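Local coordinates for F5/8 type C domain protein (Bacteroides ovatus, PDB 4ZRX) that is a putative alpha-L-fucosidase, probably a glycoside hydrolase that releases fucose from glycans, and also carries an F5/8 type C domain, at residues 354-366 / 377-389. Residues are numbered along the deposited sequence; the frame is centred on the assembly and turned at random. Where two conformers were deposited one is given.
Sequences QTFADNRVKNGRK and VYALKSKSEINLV
V361 and L380 form a single backbone bridge where the chain leaving helix 339-356 meets the antiparallel beta-sandwich that follows, as in related alpha-L-fucosidases. Two bonds define it: K381 N to R360 O (2.8 Å, N-H...O 162°) and K362 N to A379 O (2.9 Å). V361 turns away from strand 374-381 at CB, yet its CG2 still meets L380 CD2 and its CG1 lies against Y378 CB. Beside the bridge, D358, R360 and K381 build a salt-bridge network. The extended K381 chain carries NZ to D358 OD1 (2.9 Å), while the other carboxylate oxygen, OD2, takes R360 NH1 (2.7 Å) on its syn side. Bends at chi2 and chi3 (-58° and -62°) fold R360 back so that K381 CB lies over one guanidinium face. Just beyond the bridge, a water accepts from A379 N and donates to K362 O. L388 CD2 packs on T355 CG2 and F356 CE1, joining the helix end to strand 388-393. S384 OG, with D358 OD2 at NH1, holds the R360 guanidinium flat: OG receives NE (3.0 Å) and NH2, both nearly in plane, and donates to K381 O at 2.6 Å.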
ATOM      1  N   GLN A 354      17.084   5.786  -9.145  1.00 22.28           N
ATOM      2  CA  GLN A 354      17.876   6.988  -8.901  1.00 23.63           C
ATOM      3  C   GLN A 354      18.203   7.112  -7.414  1.00 22.22           C
ATOM      4  O   GLN A 354      19.327   7.453  -7.033  1.00 21.45           O
ATOM      5  CB  GLN A 354      17.101   8.238  -9.369  1.00 24.44           C
ATOM      6  CG  GLN A 354      16.942   8.333 -10.882  1.00 27.45           C
ATOM      7  CD  GLN A 354      15.699   9.134 -11.385  1.00 29.65           C
ATOM      8  OE1 GLN A 354      14.977   9.801 -10.619  1.00 30.46           O
ATOM      9  NE2 GLN A 354      15.427   9.016 -12.683  1.00 31.81           N
ATOM     10  N   THR A 355      17.207   6.830  -6.579  1.00 20.58           N
ATOM     11  CA  THR A 355      17.343   6.971  -5.168  1.00 19.98           C
ATOM     12  C   THR A 355      18.393   5.982  -4.596  1.00 20.47           C
ATOM     13  O   THR A 355      19.259   6.378  -3.790  1.00 19.62           O
ATOM     14  CB  THR A 355      15.986   6.708  -4.458  1.00 19.80           C
ATOM     15  OG1 THR A 355      15.082   7.740  -4.784  1.00 19.04           O
ATOM     16  CG2 THR A 355      16.143   6.693  -2.943  1.00 19.73           C
ATOM     17  N   PHE A 356      18.360   4.745  -5.084  1.00 18.91           N
ATOM     18  CA  PHE A 356      19.249   3.713  -4.545  1.00 19.48           C
ATOM     19  C   PHE A 356      20.517   3.481  -5.371  1.00 21.14           C
ATOM     20  O   PHE A 356      21.278   2.541  -5.060  1.00 22.41           O
ATOM     21  CB  PHE A 356      18.476   2.411  -4.275  1.00 18.39           C
ATOM     22  CG  PHE A 356      17.360   2.587  -3.275  1.00 17.87           C
ATOM     23  CD1 PHE A 356      17.637   2.830  -1.981  1.00 17.54           C
ATOM     24  CD2 PHE A 356      16.044   2.559  -3.634  1.00 18.21           C
ATOM     25  CE1 PHE A 356      16.634   3.066  -1.047  1.00 17.56           C
ATOM     26  CE2 PHE A 356      15.037   2.788  -2.741  1.00 17.94           C
ATOM     27  CZ  PHE A 356      15.338   3.041  -1.415  1.00 17.67           C
ATOM     28  N   ALA A 357      20.764   4.322  -6.366  1.00 22.46           N
ATOM     29  CA  ALA A 357      21.960   4.121  -7.233  1.00 23.77           C
ATOM     30  C   ALA A 357      23.273   4.220  -6.495  1.00 25.55           C
ATOM     31  O   ALA A 357      24.191   3.416  -6.792  1.00 27.03           O
ATOM     32  CB  ALA A 357      21.923   5.078  -8.418  1.00 24.94           C
ATOM     33  N   ASP A 358      23.377   5.167  -5.560  1.00 24.26           N
ATOM     34  CA  ASP A 358      24.621   5.520  -4.943  1.00 24.74           C
ATOM     35  C   ASP A 358      24.600   5.454  -3.404  1.00 23.02           C
ATOM     36  O   ASP A 358      24.303   6.427  -2.720  1.00 23.56           O
ATOM     37  CB  ASP A 358      24.979   6.926  -5.404  1.00 27.30           C
ATOM     38  CG  ASP A 358      26.362   7.362  -4.933  1.00 30.26           C
ATOM     39  OD1 ASP A 358      27.173   6.553  -4.416  1.00 31.57           O
ATOM     40  OD2 ASP A 358      26.638   8.532  -5.071  1.00 32.96           O
ATOM     41  N   ASN A 359      24.896   4.281  -2.872  1.00 20.94           N
ATOM     42  CA  ASN A 359      25.011   4.097  -1.455  1.00 19.39           C
ATOM     43  C   ASN A 359      26.241   4.835  -0.950  1.00 20.65           C
ATOM     44  O   ASN A 359      27.323   4.606  -1.421  1.00 21.24           O
ATOM     45  CB  ASN A 359      25.131   2.612  -1.182  1.00 19.09           C
ATOM     46  CG  ASN A 359      25.202   2.281   0.259  1.00 18.18           C
ATOM     47  OD1 ASN A 359      25.138   3.143   1.166  1.00 17.59           O
ATOM     48  ND2 ASN A 359      25.355   0.999   0.483  1.00 18.87           N
ATOM     49  N   ARG A 360      26.055   5.725  -0.011  1.00 19.62           N
ATOM     50  CA  ARG A 360      27.110   6.591   0.471  1.00 20.78           C
ATOM     51  C   ARG A 360      27.928   5.995   1.612  1.00 20.38           C
ATOM     52  O   ARG A 360      28.974   6.531   1.959  1.00 20.89           O
ATOM     53  CB  ARG A 360      26.572   7.959   0.860  1.00 21.86           C
ATOM     54  CG  ARG A 360      25.765   8.719  -0.254  1.00 22.30           C
ATOM     55  CD  ARG A 360      26.571   8.942  -1.550  1.00 23.59           C
ATOM     56  NE  ARG A 360      27.726   9.746  -1.296  1.00 24.78           N
ATOM     57  CZ  ARG A 360      28.537  10.205  -2.241  1.00 28.02           C
ATOM     58  NH1 ARG A 360      28.373   9.878  -3.526  1.00 29.36           N
ATOM     59  NH2 ARG A 360      29.544  10.957  -1.886  1.00 28.60           N
ATOM     60  N   VAL A 361      27.454   4.913   2.200  1.00 19.35           N
ATOM     61  CA  VAL A 361      28.157   4.243   3.297  1.00 19.65           C
ATOM     62  C   VAL A 361      29.258   3.368   2.651  1.00 20.25           C
ATOM     63  O   VAL A 361      28.977   2.560   1.778  1.00 19.83           O
ATOM     64  CB  VAL A 361      27.233   3.390   4.132  1.00 18.80           C
ATOM     65  CG1 VAL A 361      27.950   2.577   5.170  1.00 19.34           C
ATOM     66  CG2 VAL A 361      26.211   4.305   4.817  1.00 18.58           C
ATOM     67  N   LYS A 362      30.450   3.503   3.188  1.00 21.23           N
ATOM     68  CA  LYS A 362      31.532   2.595   2.877  1.00 24.12           C
ATOM     69  C   LYS A 362      31.471   1.533   3.997  1.00 24.01           C
ATOM     70  O   LYS A 362      31.265   1.825   5.172  1.00 27.38           O
ATOM     71  CB  LYS A 362      32.849   3.362   3.007  1.00 25.95           C
ATOM     72  CG  LYS A 362      32.964   4.603   2.178  1.00 27.94           C
ATOM     73  CD  LYS A 362      34.382   5.282   2.394  1.00 31.55           C
ATOM     74  CE  LYS A 362      35.442   4.474   1.726  1.00 34.23           C
ATOM     75  NZ  LYS A 362      36.766   5.164   1.777  1.00 38.02           N
ATOM     76  N   ASN A 363      31.705   0.328   3.631  1.00 24.04           N
ATOM     77  CA  ASN A 363      31.874  -0.738   4.599  1.00 22.74           C
ATOM     78  C   ASN A 363      30.663  -0.937   5.491  1.00 20.45           C
ATOM     79  O   ASN A 363      30.803  -1.308   6.633  1.00 19.74           O
ATOM     80  CB  ASN A 363      33.182  -0.592   5.332  1.00 23.38           C
ATOM     81  CG  ASN A 363      34.341  -0.324   4.358  1.00 25.60           C
ATOM     82  OD1 ASN A 363      34.666  -1.187   3.511  1.00 27.63           O
ATOM     83  ND2 ASN A 363      34.965   0.837   4.456  1.00 25.53           N
ATOM     84  N   GLY A 364      29.496  -0.741   4.882  1.00 19.74           N
ATOM     85  CA  GLY A 364      28.213  -0.866   5.556  1.00 19.67           C
ATOM     86  C   GLY A 364      27.742  -2.300   5.833  1.00 20.08           C
ATOM     87  O   GLY A 364      26.781  -2.497   6.577  1.00 19.24           O
ATOM     88  N   ARG A 365      28.436  -3.311   5.300  1.00 20.84           N
ATOM     89  CA  ARG A 365      28.163  -4.705   5.608  0.60 21.97           C
ATOM     90  C   ARG A 365      29.048  -5.350   6.621  1.00 22.68           C
ATOM     91  O   ARG A 365      29.074  -6.575   6.721  1.00 23.10           O
ATOM     92  CB  ARG A 365      28.250  -5.546   4.360  0.60 23.24           C
ATOM     93  CG  ARG A 365      27.312  -5.167   3.345  0.60 24.58           C
ATOM     94  CD  ARG A 365      27.252  -6.296   2.306  0.60 26.25           C
ATOM     95  NE  ARG A 365      26.291  -6.081   1.239  0.60 27.56           N
ATOM     96  CZ  ARG A 365      26.529  -5.471   0.082  0.60 28.29           C
ATOM     97  NH1 ARG A 365      27.718  -4.954  -0.208  0.60 29.29           N
ATOM     98  NH2 ARG A 365      25.536  -5.386  -0.809  0.60 28.60           N
ATOM     99  N   LYS A 366      29.738  -4.538   7.415  1.00 21.38           N
ATOM    100  CA  LYS A 366      30.449  -5.007   8.538  1.00 24.10           C
ATOM    101  C   LYS A 366      29.426  -5.508   9.503  1.00 24.86           C
ATOM    102  O   LYS A 366      28.708  -4.666  10.109  1.00 26.30           O
ATOM    103  CB  LYS A 366      31.278  -3.874   9.164  1.00 25.31           C
ATOM    104  CG  LYS A 366      32.098  -4.278  10.360  1.00 28.63           C
ATOM    105  CD  LYS A 366      33.053  -3.150  10.797  1.00 30.35           C
ATOM    106  CE  LYS A 366      33.968  -3.594  11.951  1.00 32.87           C
ATOM    107  NZ  LYS A 366      35.038  -2.570  12.268  1.00 35.69           N
ATOM    108  N   VAL A 377      30.110   3.110  14.144  1.00 22.06           N
ATOM    109  CA  VAL A 377      30.313   4.224  13.251  1.00 22.38           C
ATOM    110  C   VAL A 377      30.636   3.703  11.852  1.00 22.53           C
ATOM    111  O   VAL A 377      31.425   2.735  11.694  1.00 22.92           O
ATOM    112  CB  VAL A 377      31.458   5.149  13.828  1.00 24.16           C
ATOM    113  CG1 VAL A 377      31.896   6.209  12.852  1.00 25.13           C
ATOM    114  CG2 VAL A 377      31.063   5.801  15.158  1.00 25.36           C
ATOM    115  N   TYR A 378      30.103   4.361  10.838  1.00 21.13           N
ATOM    116  CA  TYR A 378      30.314   4.070   9.451  1.00 21.57           C
ATOM    117  C   TYR A 378      30.812   5.309   8.729  1.00 22.09           C
ATOM    118  O   TYR A 378      30.225   6.378   8.799  1.00 22.97           O
ATOM    119  CB  TYR A 378      29.021   3.588   8.789  1.00 21.56           C
ATOM    120  CG  TYR A 378      28.447   2.339   9.428  1.00 21.17           C
ATOM    121  CD1 TYR A 378      27.637   2.402  10.539  1.00 20.48           C
ATOM    122  CD2 TYR A 378      28.671   1.099   8.879  1.00 21.26           C
ATOM    123  CE1 TYR A 378      27.157   1.281  11.113  1.00 21.51           C
ATOM    124  CE2 TYR A 378      28.177  -0.039   9.456  1.00 21.43           C
ATOM    125  CZ  TYR A 378      27.417   0.018  10.546  1.00 21.72           C
ATOM    126  OH  TYR A 378      26.921  -1.140  11.157  1.00 22.42           O
ATOM    127  N   ALA A 379      31.905   5.177   7.995  1.00 22.95           N
ATOM    128  CA  ALA A 379      32.404   6.259   7.145  1.00 22.95           C
ATOM    129  C   ALA A 379      31.478   6.375   5.939  1.00 22.71           C
ATOM    130  O   ALA A 379      30.984   5.356   5.383  1.00 22.03           O
ATOM    131  CB  ALA A 379      33.858   5.942   6.662  1.00 25.22           C
ATOM    132  N   LEU A 380      31.273   7.605   5.522  1.00 22.62           N
ATOM    133  CA  LEU A 380      30.650   7.929   4.256  1.00 22.88           C
ATOM    134  C   LEU A 380      31.650   8.259   3.182  1.00 24.46           C
ATOM    135  O   LEU A 380      32.799   8.666   3.493  1.00 26.31           O
ATOM    136  CB  LEU A 380      29.660   9.075   4.460  1.00 22.73           C
ATOM    137  CG  LEU A 380      28.614   8.799   5.552  1.00 22.77           C
ATOM    138  CD1 LEU A 380      27.709  10.026   5.759  1.00 23.27           C
ATOM    139  CD2 LEU A 380      27.785   7.579   5.229  1.00 22.70           C
ATOM    140  N   LYS A 381      31.254   8.088   1.920  1.00 26.17           N
ATOM    141  CA  LYS A 381      32.008   8.565   0.752  1.00 28.63           C
ATOM    142  C   LYS A 381      32.214  10.080   0.842  1.00 30.76           C
ATOM    143  O   LYS A 381      31.409  10.822   1.463  1.00 30.29           O
ATOM    144  CB  LYS A 381      31.323   8.249  -0.586  1.00 29.43           C
ATOM    145  CG  LYS A 381      31.245   6.789  -0.920  1.00 30.80           C
ATOM    146  CD  LYS A 381      30.492   6.617  -2.223  1.00 33.08           C
ATOM    147  CE  LYS A 381      30.442   5.199  -2.589  1.00 36.15           C
ATOM    148  NZ  LYS A 381      29.552   4.995  -3.742  1.00 39.31           N
ATOM    149  N   SER A 382      33.326  10.521   0.255  1.00 32.34           N
ATOM    150  CA  SER A 382      33.615  11.932   0.124  1.00 35.39           C
ATOM    151  C   SER A 382      32.451  12.768  -0.424  1.00 34.77           C
ATOM    152  O   SER A 382      31.837  12.395  -1.430  1.00 32.36           O
ATOM    153  CB  SER A 382      34.856  12.147  -0.792  1.00 38.75           C
ATOM    154  OG  SER A 382      35.117  13.544  -0.831  1.00 42.92           O
ATOM    155  N   LYS A 383      32.165  13.874   0.284  1.00 35.06           N
ATOM    156  CA  LYS A 383      31.197  14.909  -0.108  1.00 36.87           C
ATOM    157  C   LYS A 383      29.782  14.346  -0.150  1.00 33.92           C
ATOM    158  O   LYS A 383      29.075  14.509  -1.146  1.00 33.87           O
ATOM    159  CB  LYS A 383      31.578  15.564  -1.460  1.00 41.53           C
ATOM    160  CG  LYS A 383      32.893  16.333  -1.343  1.00 46.09           C
ATOM    161  CD  LYS A 383      33.242  17.042  -2.619  1.00 52.01           C
ATOM    162  CE  LYS A 383      34.365  18.006  -2.324  1.00 56.60           C
ATOM    163  NZ  LYS A 383      34.928  18.597  -3.562  1.00 61.33           N
ATOM    164  N   SER A 384      29.441  13.557   0.859  1.00 30.88           N
ATOM    165  CA  SER A 384      28.098  12.914   0.928  1.00 28.46           C
ATOM    166  C   SER A 384      27.095  13.880   1.506  1.00 28.45           C
ATOM    167  O   SER A 384      27.433  14.550   2.454  1.00 30.12           O
ATOM    168  CB  SER A 384      28.124  11.718   1.866  1.00 27.09           C
ATOM    169  OG  SER A 384      28.867  10.714   1.270  1.00 27.64           O
ATOM    170  N   GLU A 385      25.922  13.949   0.882  1.00 26.44           N
ATOM    171  CA  GLU A 385      24.705  14.584   1.384  1.00 26.43           C
ATOM    172  C   GLU A 385      23.661  13.480   1.397  1.00 24.11           C
ATOM    173  O   GLU A 385      23.485  12.777   0.381  1.00 23.37           O
ATOM    174  CB  GLU A 385      24.235  15.683   0.426  1.00 30.24           C
ATOM    175  CG  GLU A 385      22.986  16.397   0.916  1.00 33.56           C
ATOM    176  CD  GLU A 385      22.603  17.637   0.102  1.00 40.26           C
ATOM    177  OE1 GLU A 385      22.856  17.686  -1.122  1.00 46.12           O
ATOM    178  OE2 GLU A 385      21.998  18.545   0.693  1.00 45.54           O
ATOM    179  N   ILE A 386      23.013  13.268   2.540  1.00 22.33           N
ATOM    180  CA  ILE A 386      22.106  12.185   2.709  1.00 20.81           C
ATOM    181  C   ILE A 386      20.830  12.650   3.363  1.00 20.41           C
ATOM    182  O   ILE A 386      20.817  13.576   4.138  1.00 20.85           O
ATOM    183  CB  ILE A 386      22.753  11.039   3.546  1.00 21.28           C
ATOM    184  CG1 ILE A 386      23.263  11.486   4.901  1.00 22.56           C
ATOM    185  CG2 ILE A 386      23.914  10.455   2.760  1.00 22.42           C
ATOM    186  CD1 ILE A 386      23.552  10.342   5.831  1.00 22.48           C
ATOM    187  N   ASN A 387      19.740  11.955   3.056  1.00 19.06           N
ATOM    188  CA  ASN A 387      18.459  12.146   3.710  1.00 18.64           C
ATOM    189  C   ASN A 387      17.649  10.880   3.914  1.00 17.89           C
ATOM    190  O   ASN A 387      16.408  10.957   4.185  1.00 17.80           O
ATOM    191  CB  ASN A 387      17.648  13.200   2.948  1.00 19.06           C
ATOM    192  CG  ASN A 387      17.351  12.794   1.524  1.00 19.21           C
ATOM    193  OD1 ASN A 387      17.554  11.665   1.120  1.00 19.13           O
ATOM    194  ND2 ASN A 387      16.810  13.721   0.763  1.00 20.32           N
ATOM    195  N   LEU A 388      18.339   9.725   3.795  1.00 17.13           N
ATOM    196  CA  LEU A 388      17.754   8.415   3.859  1.00 16.82           C
ATOM    197  C   LEU A 388      18.784   7.452   4.371  1.00 16.95           C
ATOM    198  O   LEU A 388      19.893   7.375   3.836  1.00 16.92           O
ATOM    199  CB  LEU A 388      17.223   7.963   2.470  1.00 17.44           C
ATOM    200  CG  LEU A 388      16.783   6.544   2.229  1.00 18.49           C
ATOM    201  CD1 LEU A 388      15.705   6.176   3.117  1.00 19.06           C
ATOM    202  CD2 LEU A 388      16.407   6.364   0.744  1.00 19.22           C
ATOM    203  N   VAL A 389      18.411   6.742   5.404  1.00 15.75           N
ATOM    204  CA  VAL A 389      19.241   5.654   5.975  1.00 16.63           C
ATOM    205  C   VAL A 389      18.428   4.388   5.964  1.00 16.02           C
ATOM    206  O   VAL A 389      17.229   4.398   6.293  1.00 16.50           O
ATOM    207  CB  VAL A 389      19.754   6.027   7.354  1.00 17.07           C
ATOM    208  CG1 VAL A 389      20.434   4.867   8.095  1.00 18.45           C
ATOM    209  CG2 VAL A 389      20.683   7.175   7.245  1.00 18.12           C
TER
HETATM  210  O   HOH W   1      32.949   2.397   7.750  1.00 31.61           O
HETATM  211  O   HOH W   2      26.542  -3.116   9.416  1.00 19.50           O
HETATM  212  O   HOH W   3      29.488  -2.025  12.008  1.00 28.26           O